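Local coordinates for protein fumarate reductase iron-sulfur subunit (Mycolicibacterium smegmatis, PDB 7D6V) that probably relays electrons from succinate oxidation toward membrane quinone through its three iron-sulfur clusters, as a subunit of succinate dehydrogenase Sdh1, at residues Glu229-Asp233 and Arg234-Pro238. Sequence-based numbering, arbitrary orientation.
With UQ1 (ubiquinone-1), chain H.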
ATOM      1  N   GLU B 229      -9.449 -21.479 -13.574  1.00 11.80           N
ATOM      2  CA  GLU B 229      -9.907 -21.802 -14.922  1.00 11.80           C
ATOM      3  C   GLU B 229      -8.738 -22.109 -15.853  1.00 11.80           C
ATOM      4  O   GLU B 229      -8.826 -23.012 -16.691  1.00 11.80           O
ATOM      5  CB  GLU B 229     -10.755 -20.657 -15.467  1.00 11.80           C
ATOM      6  CG  GLU B 229     -12.108 -20.529 -14.797  1.00 11.80           C
ATOM      7  CD  GLU B 229     -13.011 -21.716 -15.074  1.00 11.80           C
ATOM      8  OE1 GLU B 229     -13.374 -21.935 -16.248  1.00 11.80           O
ATOM      9  OE2 GLU B 229     -13.356 -22.438 -14.118  1.00 11.80           O
ATOM     10  N   ARG B 230      -7.633 -21.372 -15.725  1.00 12.35           N
ATOM     11  CA  ARG B 230      -6.450 -21.668 -16.534  1.00 12.35           C
ATOM     12  C   ARG B 230      -5.832 -23.012 -16.156  1.00 12.35           C
ATOM     13  O   ARG B 230      -5.388 -23.775 -17.026  1.00 12.35           O
ATOM     14  CB  ARG B 230      -5.437 -20.535 -16.393  1.00 12.35           C
ATOM     15  CG  ARG B 230      -5.977 -19.208 -16.884  1.00 12.35           C
ATOM     16  CD  ARG B 230      -5.029 -18.055 -16.654  1.00 12.35           C
ATOM     17  NE  ARG B 230      -5.590 -16.818 -17.187  1.00 12.35           N
ATOM     18  CZ  ARG B 230      -4.876 -15.839 -17.729  1.00 12.35           C
ATOM     19  NH1 ARG B 230      -3.559 -15.939 -17.811  1.00 12.35           N
ATOM     20  NH2 ARG B 230      -5.480 -14.755 -18.189  1.00 12.35           N
ATOM     21  N   VAL B 231      -5.799 -23.326 -14.860  1.00 13.05           N
ATOM     22  CA  VAL B 231      -5.309 -24.627 -14.424  1.00 13.05           C
ATOM     23  C   VAL B 231      -6.201 -25.737 -14.964  1.00 13.05           C
ATOM     24  O   VAL B 231      -5.720 -26.806 -15.349  1.00 13.05           O
ATOM     25  CB  VAL B 231      -5.204 -24.673 -12.887  1.00 13.05           C
ATOM     26  CG1 VAL B 231      -4.985 -26.095 -12.407  1.00 13.05           C
ATOM     27  CG2 VAL B 231      -4.079 -23.779 -12.411  1.00 13.05           C
ATOM     28  N   ALA B 232      -7.514 -25.501 -15.001  1.00 12.60           N
ATOM     29  CA  ALA B 232      -8.425 -26.482 -15.581  1.00 12.60           C
ATOM     30  C   ALA B 232      -8.192 -26.635 -17.077  1.00 12.60           C
ATOM     31  O   ALA B 232      -8.311 -27.738 -17.619  1.00 12.60           O
ATOM     32  CB  ALA B 232      -9.870 -26.087 -15.297  1.00 12.60           C
ATOM     33  N   ASP B 233      -7.880 -25.533 -17.764  1.00 13.25           N
ATOM     34  CA  ASP B 233      -7.438 -25.615 -19.153  1.00 13.25           C
ATOM     35  C   ASP B 233      -6.277 -26.585 -19.290  1.00 13.25           C
ATOM     36  O   ASP B 233      -6.272 -27.457 -20.164  1.00 13.25           O
ATOM     37  CB  ASP B 233      -7.002 -24.239 -19.657  1.00 13.25           C
ATOM     38  CG  ASP B 233      -8.148 -23.395 -20.135  1.00 13.25           C
ATOM     39  OD1 ASP B 233      -9.283 -23.902 -20.224  1.00 13.25           O
ATOM     40  OD2 ASP B 233      -7.897 -22.214 -20.437  1.00 13.25           O
ATOM     41  N   ARG B 234      -5.276 -26.434 -18.428  1.00 15.06           N
ATOM     42  CA  ARG B 234      -4.058 -27.225 -18.570  1.00 15.06           C
ATOM     43  C   ARG B 234      -4.221 -28.672 -18.114  1.00 15.06           C
ATOM     44  O   ARG B 234      -3.560 -29.560 -18.660  1.00 15.06           O
ATOM     45  CB  ARG B 234      -2.921 -26.567 -17.793  1.00 15.06           C
ATOM     46  CG  ARG B 234      -2.371 -25.310 -18.431  1.00 15.06           C
ATOM     47  CD  ARG B 234      -1.716 -25.618 -19.761  1.00 15.06           C
ATOM     48  NE  ARG B 234      -0.868 -24.520 -20.213  1.00 15.06           N
ATOM     49  CZ  ARG B 234      -1.314 -23.451 -20.861  1.00 15.06           C
ATOM     50  NH1 ARG B 234      -2.606 -23.334 -21.138  1.00 15.06           N
ATOM     51  NH2 ARG B 234      -0.470 -22.500 -21.235  1.00 15.06           N
ATOM     52  N   LYS B 235      -5.080 -28.935 -17.136  1.00 14.88           N
ATOM     53  CA  LYS B 235      -5.074 -30.212 -16.430  1.00 14.88           C
ATOM     54  C   LYS B 235      -6.393 -30.965 -16.465  1.00 14.88           C
ATOM     55  O   LYS B 235      -6.384 -32.193 -16.549  1.00 14.88           O
ATOM     56  CB  LYS B 235      -4.674 -29.992 -14.965  1.00 14.88           C
ATOM     57  CG  LYS B 235      -3.220 -29.636 -14.756  1.00 14.88           C
ATOM     58  CD  LYS B 235      -2.956 -29.249 -13.317  1.00 14.88           C
ATOM     59  CE  LYS B 235      -2.840 -30.470 -12.432  1.00 14.88           C
ATOM     60  NZ  LYS B 235      -1.531 -31.153 -12.600  1.00 14.88           N
ATOM     61  N   TYR B 236      -7.528 -30.273 -16.391  1.00 14.53           N
ATOM     62  CA  TYR B 236      -8.810 -30.919 -16.131  1.00 14.53           C
ATOM     63  C   TYR B 236      -9.800 -30.727 -17.273  1.00 14.53           C
ATOM     64  O   TYR B 236     -11.008 -30.658 -17.046  1.00 14.53           O
ATOM     65  CB  TYR B 236      -9.411 -30.406 -14.824  1.00 14.53           C
ATOM     66  CG  TYR B 236      -8.467 -30.470 -13.652  1.00 14.53           C
ATOM     67  CD1 TYR B 236      -7.905 -31.673 -13.253  1.00 14.53           C
ATOM     68  CD2 TYR B 236      -8.136 -29.327 -12.942  1.00 14.53           C
ATOM     69  CE1 TYR B 236      -7.042 -31.737 -12.187  1.00 14.53           C
ATOM     70  CE2 TYR B 236      -7.272 -29.383 -11.871  1.00 14.53           C
ATOM     71  CZ  TYR B 236      -6.729 -30.591 -11.499  1.00 14.53           C
ATOM     72  OH  TYR B 236      -5.868 -30.657 -10.433  1.00 14.53           O
ATOM     73  N   ASP B 237      -9.311 -30.646 -18.501  1.00 15.50           N
ATOM     74  CA  ASP B 237     -10.169 -30.415 -19.662  1.00 15.50           C
ATOM     75  C   ASP B 237     -10.066 -31.593 -20.614  1.00 15.50           C
ATOM     76  O   ASP B 237      -9.035 -31.746 -21.296  1.00 15.50           O
ATOM     77  CB  ASP B 237      -9.784 -29.116 -20.366  1.00 15.50           C
ATOM     78  CG  ASP B 237     -10.968 -28.433 -21.016  1.00 15.50           C
ATOM     79  OD1 ASP B 237     -11.042 -27.191 -20.950  1.00 15.50           O
ATOM     80  OD2 ASP B 237     -11.823 -29.132 -21.592  1.00 15.50           O
ATOM     81  N   PRO B 238     -11.090 -32.442 -20.707  1.00 16.58           N
ATOM     82  CA  PRO B 238     -10.991 -33.644 -21.547  1.00 16.58           C
ATOM     83  C   PRO B 238     -10.850 -33.360 -23.036  1.00 16.58           C
ATOM     84  O   PRO B 238     -10.696 -34.292 -23.828  1.00 16.58           O
ATOM     85  CB  PRO B 238     -12.301 -34.382 -21.249  1.00 16.58           C
ATOM     86  CG  PRO B 238     -12.739 -33.853 -19.927  1.00 16.58           C
ATOM     87  CD  PRO B 238     -12.337 -32.421 -19.928  1.00 16.58           C
TER
HETATM   88  C1  UQ1 H 301      -7.922 -35.900 -11.613  1.00 18.81           C
HETATM   89  O1  UQ1 H 301      -7.508 -35.251 -12.510  1.00 18.81           O
HETATM   90  C2  UQ1 H 301      -7.043 -36.180 -10.398  1.00 18.81           C
HETATM   91  O2  UQ1 H 301      -5.742 -35.670 -10.340  1.00 18.81           O
HETATM   92  CM2 UQ1 H 301      -4.740 -36.630 -10.517  1.00 18.81           C
HETATM   93  C3  UQ1 H 301      -7.586 -37.017  -9.244  1.00 18.81           C
HETATM   94  O3  UQ1 H 301      -6.782 -37.276  -8.129  1.00 18.81           O
HETATM   95  CM3 UQ1 H 301      -6.838 -36.289  -7.141  1.00 18.81           C
HETATM   96  C4  UQ1 H 301      -9.003 -37.573  -9.307  1.00 18.81           C
HETATM   97  O4  UQ1 H 301      -9.423 -38.223  -8.413  1.00 18.81           O
HETATM   98  C5  UQ1 H 301      -9.882 -37.292 -10.522  1.00 18.81           C
HETATM   99  CM5 UQ1 H 301     -11.301 -37.846 -10.587  1.00 18.81           C
HETATM  100  C6  UQ1 H 301      -9.339 -36.457 -11.676  1.00 18.81           C
HETATM  101  C7  UQ1 H 301     -10.215 -36.169 -12.889  1.00 18.81           C
HETATM  102  C8  UQ1 H 301     -10.971 -34.870 -12.621  1.00 18.81           C
HETATM  103  C9  UQ1 H 301     -11.219 -34.018 -13.589  1.00 18.81           C
HETATM  104  C10 UQ1 H 301     -10.752 -34.317 -15.011  1.00 18.81           C
HETATM  105  C11 UQ1 H 301     -11.975 -32.729 -13.284  1.00 18.81           C
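Val231 and Tyr236 run alongside each other in the same direction, with CG1 of Val231 4.0 Å from CE2 of the tyrosine, and their packing illustrates how the end of a helix can present an aromatic ring to a ligand. The same methyl, set anti to the backbone N of Val231 (chi1 168°), also meets the aliphatic run of Lys235, 3.9 Å from its CD. Lys235 CB sits over the centre of one face of the Tyr236 ring, 3.8 Å above its plane, while Ala232 approaches the ring obliquely through CA.

Three i to i+4 backbone hydrogen bonds run beneath this packing: Arg234 N to Arg230 O, Lys235 N to Val231 O, and Tyr236 N to Ala232 O, the last 2.9 Å long. They belong to the C-terminal region of helix 219-235 of this iron-sulfur subunit, after which the chain runs on as loop through Asp237. Ubiquinone-1 lies beside this exit: its O1 comes up to the rim of the tyrosine ring, roughly level with the ring and 3.6 Å from CE1, and its tail carbon C11 comes within 3.8 Å of Tyr236 CB.

Charge dominates another side of the turn. Asp233 and Asp237 hold their carboxylates alongside each other, the planes 28° apart and the two OD1 atoms 3.8 Å from one another. Arg156 of the membrane anchor subunit forms salt bridges to both OD1 atoms, probably offsetting their mutual repulsion, and Arg216 of that subunit pairs with OD2 of Asp233.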